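PDB 1YB4: tartronic semialdehyde reductase from Salmonella typhimurium, which catalyses the NADH- or NADPH-dependent reduction of tartronate semialdehyde (2-hydroxy-3-oxopropanoate) to (R)-glycerate. Local coordinates for residues 28-32 with 45-51; 67-73 with 96-102; 191-195 with 290-294; 226-230 with 283-287. Residue numbers count along the deposited sequence, not the author numbering.

Interaction 1: 28-32 with 45-51; sequences QLHVT and GAVNVET
Strand 28-31, the outermost on this side of the Rossmann-type sheet, is flanked by the irregular segment 45-51, which runs roughly alongside it at 31°. L29, H30 and V31 face A46, V47 and N48 at CA-CA distances of 4.6, 4.7 and 5.0 Å. Two backbone hydrogen bonds fix this register: V47 N to L29 O (2.8 Å) and V31 N to V47 O (3.2 Å). G45, at phi 123°, is the C' residue of a Schellman motif. Q28 (chi1 t, chi2 p) folds over it, OE1 lying 3.7 Å from G45 CA. H30 (m) brings ND1 to 3.4 Å from V47 CB (t) and 3.2 Å from V49 CG1 (m), the latter at the ring edge; its ring also stacks with F58. V31 (m) sets CG1 3.9 Å from A46 CB. N48 (t), centre of an inverse gamma turn, donates through ND2 to a water (2.6 Å) that weakly meets T32 OG1 (3.4 Å). The backbone bonds thus hold the segments together, with V31 and A46 adding an apolar side-chain contact.

Interaction 2: 67-73 with 96-102; sequences PDTPQVE and SSISPIE
Two helix N-termini meet on the Rossmann-type NAD-binding domain, where 67-73 leads into helix 69-77 and 96-102 into helix 100-111. The backbones come closest at T69 and I98, CA to CA 4.7 Å; P67 and S96 are 6.6 Å apart. T69, with the largest buried area, is in the first turn of its helix with chi1 m (-54°). Its OG1 accepts a hydrogen bond from S99 N at 2.9 Å (152°) and lies 3.1 Å from I98 CB, while its CG2 reaches 3.4 Å from E102 CG. I98, in an extended backbone (phi -128°, psi -168°) with chi1 p and chi2 t, directs its CB at the other segment; its CD1 packs 3.7 Å from CG1 of V72, and its CG2 lies 3.9 Å from D68 C. V72 (chi1 t) also points across, placing CG2 3.5 Å from OG of S96, a hydroxyl hydrogen-bonded to D94 and V66 O. Both helices are N-capped: D68 OD1 (chi1 p) accepts from Q71 N at 3.0 Å, and S99 OG (chi1 t) from E102 N at 3.2 Å. The neighbouring S97 bonds through OG to K172, the predicted active-site lysine. T69 therefore satisfies a backbone amide just ahead of one helix from the first turn of the other, and aliphatic contacts close the join beside the probable catalytic site.

Interaction 3: 191-195 with 290-294; sequences VFASK and ANHKL
A Schellman motif ends helix 283-290, and the C-terminal tail that follows lies across the last turn of the long helix 167-195 in the all-helical C-terminal domain. The nearest CA pairs are V191 with L294 (6.4 Å) and K195 with H292 (6.5 Å). A290 points its CB toward the helix, 4.2 Å from CG1 of V191 (chi1 t), and its carbonyl O accepts a hydrogen bond from K195 NZ at 2.8 Å. N291 adopts positive phi (56°, psi 52°) as the C' residue, turning the chain out of the helix; its ND2 bonds to A271 O of a third subunit. H292 has an extended backbone (phi -163°, psi 115°) and chi1 t, chi2 -70°, which lays its imidazole against the helix. One face takes a CH-pi contact from K195 CA, 3.6 Å from the ring centroid and 20° off its normal, while H292 O sits 3.9 Å from V191 CG1. K293 points away, its NZ salt-bridged to E287, but its carbonyl O is 3.6 Å from S194 OG. L294, the last modelled residue, brings CB to 4.1 Å from the same S194 OG. K195 NZ additionally bonds to A253 O of a second subunit, so this corner also lies at a subunit interface. The lysine reaches both carbonyls because its side chain is fully extended, with chi1 to chi4 all t, and NZ stands 6.6 Å from H292 NE2.

Interaction 4: 226-230 with 283-287; sequences NRTFE and VQALE
In the all-helical C-terminal domain, the loop between helices 215-225 and 235-251 sends the side chains of R227 and F229 onto the first turns of helix 283-290. The backbones stay well apart, the nearest CA pair, R227 and V283, being separated by 9.8 Å, so the contact is made by side chains. Ionic pairing comes first. R227, just past the end of helix 215-225 and in left-handed backbone conformation (phi 51°, psi 35°), curls its side chain with chi1, chi2 and chi3 all m. This brings the guanidinium to the carboxylate of E287 (chi1 m, chi2 t) in a two-pronged salt bridge: NH1 to OE2 at 2.8 Å (132°) and NH2 to OE1 at 3.1 Å (171°). E287 has further partners in the C-terminal tail, OE1 pairing with K293 NZ and OE2 with L294 N, and R227 NH1 also bonds to M224 O. The charged cluster thereby ties the loop, the helix and the chain's end together. Apolar contacts lie beside it. F229 (chi1 m, chi2 -60°) points its CB toward the helix and sets CZ 3.9 Å from CG1 of V283 (chi1 p), whose CB in turn faces the loop. Looser van der Waals contacts come from Q284 (chi1 m, chi2 t), its CD lying 4.4 Å from F229 CE2 and its NE2 4.2 Å from R227 NH2.

Interactions 1 and 2 come first along the chain, in the Rossmann-type domain; 3 and 4 follow in the helical C-terminal domain. The first two have centres 23 Å apart, one at edge strand 28-31 and the other at the N-termini of helices 69-77 and 100-111. Interactions 3 and 4, centres 11 Å apart, share helix 283-290; in sequence, both segments of interaction 4 fall between those of interaction 3. They join directly: E287 OE2 is 2.5 Å from L294 N, a probable hydrogen bond, and V191 packs on V283. Centres of interactions 1 and 3 are 52 Å apart. Helix 167-195 thus connects predicted active-site K172, near interaction 2, with C-terminal contacts lying partly at subunit interfaces.

Interaction 1: 28-32 with 45-51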
loop_
_atom_site.group_PDB
_atom_site.type_symbol
_atom_site.label_atom_id
_atom_site.label_comp_id
_atom_site.label_asym_id
_atom_site.label_seq_id
_atom_site.Cartn_x
_atom_site.Cartn_y
_atom_site.Cartn_z
ATOM N N GLN A 28 7.499 46.704 18.532
ATOM C CA GLN A 28 6.984 47.529 17.456
ATOM C C GLN A 28 7.174 46.716 16.194
ATOM O O GLN A 28 8.296 46.356 15.835
ATOM C CB GLN A 28 7.751 48.849 17.354
ATOM C CG GLN A 28 6.892 49.993 16.828
ATOM C CD GLN A 28 5.802 50.419 17.816
ATOM O OE1 GLN A 28 4.975 49.607 18.259
ATOM N NE2 GLN A 28 5.798 51.704 18.163
ATOM N N LEU A 29 6.068 46.421 15.529
ATOM C CA LEU A 29 6.105 45.624 14.324
ATOM C C LEU A 29 5.699 46.337 13.058
ATOM O O LEU A 29 4.722 47.086 13.024
ATOM C CB LEU A 29 5.202 44.405 14.479
ATOM C CG LEU A 29 5.763 43.126 15.092
ATOM C CD1 LEU A 29 6.427 43.395 16.433
ATOM C CD2 LEU A 29 4.618 42.142 15.236
ATOM N N HIS A 30 6.464 46.088 12.006
ATOM C CA HIS A 30 6.154 46.637 10.709
ATOM C C HIS A 30 5.678 45.393 9.977
ATOM O O HIS A 30 6.466 44.503 9.661
ATOM C CB HIS A 30 7.403 47.238 10.075
ATOM C CG HIS A 30 7.728 48.614 10.572
ATOM N ND1 HIS A 30 7.102 49.742 10.092
ATOM C CD2 HIS A 30 8.632 49.044 11.486
ATOM C CE1 HIS A 30 7.609 50.809 10.685
ATOM N NE2 HIS A 30 8.540 50.413 11.534
ATOM N N VAL A 31 4.370 45.324 9.753
ATOM C CA VAL A 31 3.759 44.173 9.110
ATOM C C VAL A 31 3.376 44.418 7.663
ATOM O O VAL A 31 3.488 45.533 7.162
ATOM C CB VAL A 31 2.497 43.741 9.871
ATOM C CG1 VAL A 31 2.803 43.661 11.363
ATOM C CG2 VAL A 31 1.367 44.711 9.602
ATOM N N THR A 32 2.911 43.358 7.007
ATOM C CA THR A 32 2.489 43.404 5.608
ATOM C C THR A 32 1.867 42.069 5.215
ATOM O O THR A 32 2.200 41.034 5.785
ATOM C CB THR A 32 3.677 43.657 4.661
ATOM O OG1 THR A 32 3.181 43.934 3.350
ATOM C CG2 THR A 32 4.570 42.430 4.580
ATOM N N GLY A 45 0.061 49.104 17.565
ATOM C CA GLY A 45 1.411 49.537 17.241
ATOM C C GLY A 45 1.918 49.145 15.867
ATOM O O GLY A 45 2.725 49.854 15.256
ATOM N N ALA A 46 1.456 48.003 15.379
ATOM C CA ALA A 46 1.871 47.521 14.081
ATOM C C ALA A 46 1.622 48.579 13.017
ATOM O O ALA A 46 0.561 49.205 12.968
ATOM C CB ALA A 46 1.123 46.231 13.735
ATOM N N VAL A 47 2.629 48.772 12.177
ATOM C CA VAL A 47 2.573 49.725 11.082
ATOM C C VAL A 47 2.433 48.928 9.798
ATOM O O VAL A 47 3.403 48.320 9.344
ATOM C CB VAL A 47 3.873 50.549 10.995
ATOM C CG1 VAL A 47 3.742 51.602 9.921
ATOM C CG2 VAL A 47 4.191 51.178 12.340
ATOM N N ASN A 48 1.235 48.926 9.215
ATOM C CA ASN A 48 0.986 48.171 7.986
ATOM C C ASN A 48 1.671 48.799 6.767
ATOM O O ASN A 48 1.000 49.268 5.847
ATOM C CB ASN A 48 -0.522 48.076 7.724
ATOM C CG ASN A 48 -0.857 47.226 6.510
ATOM O OD1 ASN A 48 -2.003 47.184 6.072
ATOM N ND2 ASN A 48 0.140 46.543 5.966
ATOM N N VAL A 49 3.001 48.794 6.756
ATOM C CA VAL A 49 3.738 49.366 5.645
ATOM C C VAL A 49 3.249 48.645 4.390
ATOM O O VAL A 49 3.405 47.429 4.217
ATOM C CB VAL A 49 5.264 49.225 5.851
ATOM C CG1 VAL A 49 5.592 49.469 7.327
ATOM C CG2 VAL A 49 5.763 47.875 5.405
ATOM N N GLU A 50 2.637 49.427 3.512
ATOM C CA GLU A 50 2.044 48.919 2.275
ATOM C C GLU A 50 2.675 47.696 1.585
ATOM O O GLU A 50 1.950 46.957 0.925
ATOM C CB GLU A 50 1.891 50.062 1.273
ATOM C CG GLU A 50 0.474 50.699 1.247
ATOM C CD GLU A 50 0.166 51.587 2.462
ATOM O OE1 GLU A 50 0.636 52.744 2.495
ATOM O OE2 GLU A 50 -0.538 51.134 3.391
ATOM N N THR A 51 3.986 47.467 1.702
ATOM C CA THR A 51 4.548 46.269 1.081
ATOM C C THR A 51 5.778 45.621 1.768
ATOM O O THR A 51 6.165 46.027 2.858
ATOM C CB THR A 51 4.775 46.510 -0.433
ATOM O OG1 THR A 51 3.551 46.975 -1.029
ATOM C CG2 THR A 51 5.129 45.210 -1.141
HETATM O O HOH W 1 0.054 45.207 3.783
#

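Interaction 2: 67-73 with 96-102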
loop_
_atom_site.group_PDB
_atom_site.type_symbol
_atom_site.label_atom_id
_atom_site.label_comp_id
_atom_site.label_asym_id
_atom_site.label_seq_id
_atom_site.Cartn_x
_atom_site.Cartn_y
_atom_site.Cartn_z
ATOM N N PRO A 67 1.900 30.806 3.057
ATOM C CA PRO A 67 1.408 29.450 2.746
ATOM C C PRO A 67 2.312 28.310 2.226
ATOM O O PRO A 67 2.429 27.272 2.867
ATOM C CB PRO A 67 0.252 29.723 1.780
ATOM C CG PRO A 67 -0.288 31.021 2.285
ATOM C CD PRO A 67 0.983 31.815 2.490
ATOM N N ASP A 68 2.927 28.482 1.062
ATOM C CA ASP A 68 3.756 27.423 0.476
ATOM C C ASP A 68 5.214 27.813 0.211
ATOM O O ASP A 68 5.602 28.969 0.365
ATOM C CB ASP A 68 3.116 26.963 -0.833
ATOM C CG ASP A 68 2.893 28.117 -1.798
ATOM O OD1 ASP A 68 3.897 28.686 -2.283
ATOM O OD2 ASP A 68 1.719 28.467 -2.056
ATOM N N THR A 69 6.011 26.833 -0.206
ATOM C CA THR A 69 7.425 27.046 -0.488
ATOM C C THR A 69 7.700 28.175 -1.491
ATOM O O THR A 69 8.545 29.028 -1.255
ATOM C CB THR A 69 8.067 25.758 -1.023
ATOM O OG1 THR A 69 7.824 24.691 -0.103
ATOM C CG2 THR A 69 9.577 25.936 -1.208
ATOM N N PRO A 70 6.998 28.185 -2.631
ATOM C CA PRO A 70 7.233 29.244 -3.618
ATOM C C PRO A 70 6.968 30.670 -3.136
ATOM O O PRO A 70 7.703 31.590 -3.511
ATOM C CB PRO A 70 6.338 28.829 -4.779
ATOM C CG PRO A 70 6.439 27.338 -4.719
ATOM C CD PRO A 70 6.232 27.084 -3.234
ATOM N N GLN A 71 5.923 30.854 -2.323
ATOM C CA GLN A 71 5.593 32.173 -1.776
ATOM C C GLN A 71 6.635 32.629 -0.757
ATOM O O GLN A 71 6.787 33.830 -0.506
ATOM C CB GLN A 71 4.241 32.164 -1.093
ATOM C CG GLN A 71 3.065 32.185 -2.022
ATOM C CD GLN A 71 1.772 32.248 -1.250
ATOM O OE1 GLN A 71 1.499 33.226 -0.546
ATOM N NE2 GLN A 71 0.971 31.192 -1.352
ATOM N N VAL A 72 7.334 31.675 -0.150
ATOM C CA VAL A 72 8.384 32.020 0.797
ATOM C C VAL A 72 9.608 32.428 -0.024
ATOM O O VAL A 72 10.415 33.251 0.413
ATOM C CB VAL A 72 8.766 30.831 1.713
ATOM C CG1 VAL A 72 10.198 30.987 2.221
ATOM C CG2 VAL A 72 7.839 30.780 2.891
ATOM N N GLU A 73 9.739 31.867 -1.223
ATOM C CA GLU A 73 10.882 32.186 -2.071
ATOM C C GLU A 73 10.753 33.584 -2.666
ATOM O O GLU A 73 11.743 34.305 -2.801
ATOM C CB GLU A 73 11.019 31.168 -3.200
ATOM C CG GLU A 73 12.313 31.318 -3.977
ATOM C CD GLU A 73 12.390 30.405 -5.187
ATOM O OE1 GLU A 73 12.178 29.178 -5.029
ATOM O OE2 GLU A 73 12.671 30.922 -6.294
ATOM N N SER A 96 6.911 29.290 8.240
ATOM C CA SER A 96 6.009 28.576 7.343
ATOM C C SER A 96 6.454 27.121 7.304
ATOM O O SER A 96 7.580 26.802 7.688
ATOM C CB SER A 96 6.107 29.112 5.911
ATOM O OG SER A 96 6.021 30.522 5.837
ATOM N N SER A 97 5.569 26.240 6.852
ATOM C CA SER A 97 5.928 24.834 6.702
ATOM C C SER A 97 6.133 24.652 5.205
ATOM O O SER A 97 5.173 24.557 4.434
ATOM C CB SER A 97 4.813 23.906 7.196
ATOM O OG SER A 97 4.702 23.955 8.598
ATOM N N ILE A 98 7.391 24.640 4.795
ATOM C CA ILE A 98 7.713 24.489 3.387
ATOM C C ILE A 98 8.707 23.354 3.201
ATOM O O ILE A 98 8.982 22.592 4.131
ATOM C CB ILE A 98 8.309 25.799 2.800
ATOM C CG1 ILE A 98 9.746 26.001 3.285
ATOM C CG2 ILE A 98 7.470 26.985 3.243
ATOM C CD1 ILE A 98 10.387 27.298 2.785
ATOM N N SER A 99 9.263 23.276 2.000
ATOM C CA SER A 99 10.198 22.235 1.641
ATOM C C SER A 99 11.539 22.285 2.340
ATOM O O SER A 99 12.222 23.304 2.320
ATOM C CB SER A 99 10.427 22.245 0.136
ATOM O OG SER A 99 11.577 21.486 -0.188
ATOM N N PRO A 100 11.936 21.164 2.959
ATOM C CA PRO A 100 13.210 21.041 3.676
ATOM C C PRO A 100 14.418 21.304 2.770
ATOM O O PRO A 100 15.312 22.064 3.135
ATOM C CB PRO A 100 13.168 19.605 4.199
ATOM C CG PRO A 100 11.683 19.395 4.441
ATOM C CD PRO A 100 11.088 19.978 3.191
ATOM N N ILE A 101 14.425 20.682 1.589
ATOM C CA ILE A 101 15.508 20.854 0.614
ATOM C C ILE A 101 15.606 22.320 0.146
ATOM O O ILE A 101 16.708 22.864 -0.016
ATOM C CB ILE A 101 15.297 19.957 -0.646
ATOM C CG1 ILE A 101 15.276 18.476 -0.257
ATOM C CG2 ILE A 101 16.400 20.203 -1.652
ATOM C CD1 ILE A 101 14.055 18.059 0.533
ATOM N N GLU A 102 14.450 22.945 -0.078
ATOM C CA GLU A 102 14.381 24.338 -0.513
ATOM C C GLU A 102 14.956 25.251 0.554
ATOM O O GLU A 102 15.789 26.106 0.278
ATOM C CB GLU A 102 12.927 24.742 -0.752
ATOM C CG GLU A 102 12.251 23.946 -1.813
ATOM C CD GLU A 102 12.874 24.192 -3.147
ATOM O OE1 GLU A 102 12.643 25.285 -3.708
ATOM O OE2 GLU A 102 13.608 23.299 -3.619
#

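Interaction 3: 191-195 with 290-294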
loop_
_atom_site.group_PDB
_atom_site.type_symbol
_atom_site.label_atom_id
_atom_site.label_comp_id
_atom_site.label_asym_id
_atom_site.label_seq_id
_atom_site.Cartn_x
_atom_site.Cartn_y
_atom_site.Cartn_z
ATOM N N VAL A 191 -11.970 0.262 13.970
ATOM C CA VAL A 191 -12.998 -0.159 13.013
ATOM C C VAL A 191 -13.045 -1.695 13.055
ATOM O O VAL A 191 -14.117 -2.301 13.124
ATOM C CB VAL A 191 -12.691 0.338 11.567
ATOM C CG1 VAL A 191 -13.647 -0.274 10.574
ATOM C CG2 VAL A 191 -12.815 1.830 11.512
ATOM N N PHE A 192 -11.876 -2.322 13.058
ATOM C CA PHE A 192 -11.783 -3.777 13.124
ATOM C C PHE A 192 -12.371 -4.306 14.438
ATOM O O PHE A 192 -13.171 -5.235 14.437
ATOM C CB PHE A 192 -10.325 -4.209 13.047
ATOM C CG PHE A 192 -10.058 -5.497 13.754
ATOM C CD1 PHE A 192 -10.416 -6.708 13.176
ATOM C CD2 PHE A 192 -9.518 -5.497 15.031
ATOM C CE1 PHE A 192 -10.241 -7.899 13.860
ATOM C CE2 PHE A 192 -9.341 -6.689 15.727
ATOM C CZ PHE A 192 -9.703 -7.890 15.147
ATOM N N ALA A 193 -11.934 -3.733 15.560
ATOM C CA ALA A 193 -12.431 -4.150 16.870
ATOM C C ALA A 193 -13.942 -4.007 16.870
ATOM O O ALA A 193 -14.656 -4.851 17.392
ATOM C CB ALA A 193 -11.832 -3.276 17.976
ATOM N N SER A 194 -14.430 -2.928 16.274
ATOM C CA SER A 194 -15.862 -2.704 16.240
ATOM C C SER A 194 -16.587 -3.771 15.435
ATOM O O SER A 194 -17.488 -4.429 15.955
ATOM C CB SER A 194 -16.169 -1.329 15.668
ATOM O OG SER A 194 -17.565 -1.138 15.601
ATOM N N LYS A 195 -16.193 -3.942 14.170
ATOM C CA LYS A 195 -16.829 -4.933 13.303
ATOM C C LYS A 195 -16.670 -6.348 13.861
ATOM O O LYS A 195 -17.386 -7.268 13.461
ATOM C CB LYS A 195 -16.260 -4.858 11.876
ATOM C CG LYS A 195 -17.037 -5.697 10.853
ATOM C CD LYS A 195 -16.739 -5.297 9.397
ATOM C CE LYS A 195 -17.762 -5.912 8.440
ATOM N NZ LYS A 195 -17.600 -5.497 7.013
ATOM N N ALA A 290 -15.101 -0.642 4.799
ATOM C CA ALA A 290 -15.499 -1.844 5.503
ATOM C C ALA A 290 -17.013 -1.898 5.628
ATOM O O ALA A 290 -17.578 -2.927 6.011
ATOM C CB ALA A 290 -14.867 -1.865 6.884
ATOM N N ASN A 291 -17.673 -0.797 5.280
ATOM C CA ASN A 291 -19.128 -0.703 5.389
ATOM C C ASN A 291 -19.507 -1.004 6.844
ATOM O O ASN A 291 -20.346 -1.857 7.120
ATOM C CB ASN A 291 -19.816 -1.704 4.454
ATOM C CG ASN A 291 -21.287 -1.355 4.206
ATOM O OD1 ASN A 291 -21.767 -0.290 4.627
ATOM N ND2 ASN A 291 -22.003 -2.241 3.514
ATOM N N HIS A 292 -18.864 -0.298 7.769
ATOM C CA HIS A 292 -19.120 -0.474 9.188
ATOM C C HIS A 292 -18.565 0.730 9.965
ATOM O O HIS A 292 -17.354 0.948 10.000
ATOM C CB HIS A 292 -18.464 -1.771 9.646
ATOM C CG HIS A 292 -18.824 -2.171 11.035
ATOM N ND1 HIS A 292 -18.381 -1.481 12.142
ATOM C CD2 HIS A 292 -19.592 -3.181 11.498
ATOM C CE1 HIS A 292 -18.862 -2.051 13.230
ATOM N NE2 HIS A 292 -19.601 -3.084 12.868
ATOM N N LYS A 293 -19.451 1.502 10.594
ATOM C CA LYS A 293 -19.032 2.689 11.333
ATOM C C LYS A 293 -18.711 2.479 12.825
ATOM O O LYS A 293 -18.865 1.379 13.348
ATOM C CB LYS A 293 -20.092 3.785 11.154
ATOM C CG LYS A 293 -20.447 4.007 9.685
ATOM C CD LYS A 293 -21.287 5.251 9.443
ATOM C CE LYS A 293 -20.473 6.526 9.644
ATOM N NZ LYS A 293 -19.331 6.675 8.677
ATOM N N LEU A 294 -18.244 3.552 13.475
ATOM C CA LEU A 294 -17.869 3.608 14.898
ATOM C C LEU A 294 -16.419 3.202 15.177
ATOM O O LEU A 294 -15.696 3.955 15.870
ATOM C CB LEU A 294 -18.833 2.781 15.757
ATOM C CG LEU A 294 -20.175 3.448 16.112
ATOM C CD1 LEU A 294 -20.969 3.748 14.843
ATOM C CD2 LEU A 294 -20.986 2.540 17.026
#

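Interaction 4: 226-230 with 283-287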
loop_
_atom_site.group_PDB
_atom_site.type_symbol
_atom_site.label_atom_id
_atom_site.label_comp_id
_atom_site.label_asym_id
_atom_site.label_seq_id
_atom_site.Cartn_x
_atom_site.Cartn_y
_atom_site.Cartn_z
ATOM N N ASN A 226 -16.830 9.400 19.844
ATOM C CA ASN A 226 -17.932 10.313 20.082
ATOM C C ASN A 226 -18.335 11.069 18.826
ATOM O O ASN A 226 -19.145 11.989 18.890
ATOM C CB ASN A 226 -17.563 11.288 21.202
ATOM C CG ASN A 226 -17.080 10.572 22.454
ATOM O OD1 ASN A 226 -17.589 9.500 22.807
ATOM N ND2 ASN A 226 -16.103 11.163 23.140
ATOM N N ARG A 227 -17.772 10.667 17.687
ATOM C CA ARG A 227 -18.044 11.295 16.381
ATOM C C ARG A 227 -17.884 12.817 16.386
ATOM O O ARG A 227 -18.601 13.529 15.684
ATOM C CB ARG A 227 -19.450 10.935 15.898
ATOM C CG ARG A 227 -19.825 9.486 16.152
ATOM C CD ARG A 227 -18.868 8.546 15.461
ATOM N NE ARG A 227 -19.062 8.540 14.012
ATOM C CZ ARG A 227 -18.261 7.903 13.169
ATOM N NH1 ARG A 227 -17.216 7.231 13.637
ATOM N NH2 ARG A 227 -18.501 7.937 11.867
ATOM N N THR A 228 -16.926 13.308 17.162
ATOM C CA THR A 228 -16.685 14.740 17.252
ATOM C C THR A 228 -15.505 15.122 16.357
ATOM O O THR A 228 -14.348 15.011 16.754
ATOM C CB THR A 228 -16.424 15.156 18.732
ATOM O OG1 THR A 228 -15.043 14.981 19.060
ATOM C CG2 THR A 228 -17.266 14.285 19.681
ATOM N N PHE A 229 -15.824 15.570 15.141
ATOM C CA PHE A 229 -14.831 15.945 14.135
ATOM C C PHE A 229 -14.707 17.436 13.795
ATOM O O PHE A 229 -14.121 17.791 12.767
ATOM C CB PHE A 229 -15.112 15.188 12.837
ATOM C CG PHE A 229 -15.236 13.707 13.014
ATOM C CD1 PHE A 229 -14.173 12.966 13.529
ATOM C CD2 PHE A 229 -16.413 13.055 12.669
ATOM C CE1 PHE A 229 -14.276 11.596 13.698
ATOM C CE2 PHE A 229 -16.533 11.689 12.831
ATOM C CZ PHE A 229 -15.458 10.953 13.349
ATOM N N GLU A 230 -15.257 18.313 14.625
ATOM C CA GLU A 230 -15.143 19.734 14.326
ATOM C C GLU A 230 -13.660 20.031 14.197
ATOM O O GLU A 230 -12.842 19.505 14.953
ATOM C CB GLU A 230 -15.766 20.606 15.430
ATOM C CG GLU A 230 -17.301 20.620 15.437
ATOM C CD GLU A 230 -17.906 19.557 16.348
ATOM O OE1 GLU A 230 -17.479 18.383 16.277
ATOM O OE2 GLU A 230 -18.820 19.896 17.136
ATOM N N VAL A 283 -10.911 8.161 10.152
ATOM C CA VAL A 283 -11.611 6.917 10.439
ATOM C C VAL A 283 -12.751 6.631 9.490
ATOM O O VAL A 283 -13.063 5.472 9.199
ATOM C CB VAL A 283 -12.133 6.903 11.907
ATOM C CG1 VAL A 283 -13.124 8.028 12.117
ATOM C CG2 VAL A 283 -12.753 5.545 12.241
ATOM N N GLN A 284 -13.370 7.684 8.986
ATOM C CA GLN A 284 -14.489 7.505 8.071
ATOM C C GLN A 284 -14.080 6.777 6.791
ATOM O O GLN A 284 -14.885 6.061 6.199
ATOM C CB GLN A 284 -15.113 8.863 7.726
ATOM C CG GLN A 284 -15.707 9.571 8.934
ATOM C CD GLN A 284 -16.559 10.763 8.552
ATOM O OE1 GLN A 284 -16.056 11.772 8.053
ATOM N NE2 GLN A 284 -17.863 10.648 8.775
ATOM N N ALA A 285 -12.830 6.954 6.371
ATOM C CA ALA A 285 -12.362 6.306 5.156
ATOM C C ALA A 285 -12.367 4.807 5.323
ATOM O O ALA A 285 -12.788 4.084 4.427
ATOM C CB ALA A 285 -10.983 6.785 4.799
ATOM N N LEU A 286 -11.901 4.329 6.471
ATOM C CA LEU A 286 -11.897 2.894 6.695
ATOM C C LEU A 286 -13.299 2.367 6.995
ATOM O O LEU A 286 -13.613 1.211 6.701
ATOM C CB LEU A 286 -10.918 2.533 7.807
ATOM C CG LEU A 286 -9.514 2.814 7.274
ATOM C CD1 LEU A 286 -9.132 4.232 7.576
ATOM C CD2 LEU A 286 -8.548 1.886 7.888
ATOM N N GLU A 287 -14.152 3.211 7.573
ATOM C CA GLU A 287 -15.521 2.779 7.849
ATOM C C GLU A 287 -16.173 2.540 6.491
ATOM O O GLU A 287 -16.861 1.549 6.295
ATOM C CB GLU A 287 -16.293 3.843 8.636
ATOM C CG GLU A 287 -15.819 3.997 10.072
ATOM C CD GLU A 287 -16.483 5.160 10.785
ATOM O OE1 GLU A 287 -16.656 6.216 10.145
ATOM O OE2 GLU A 287 -16.816 5.032 11.981
#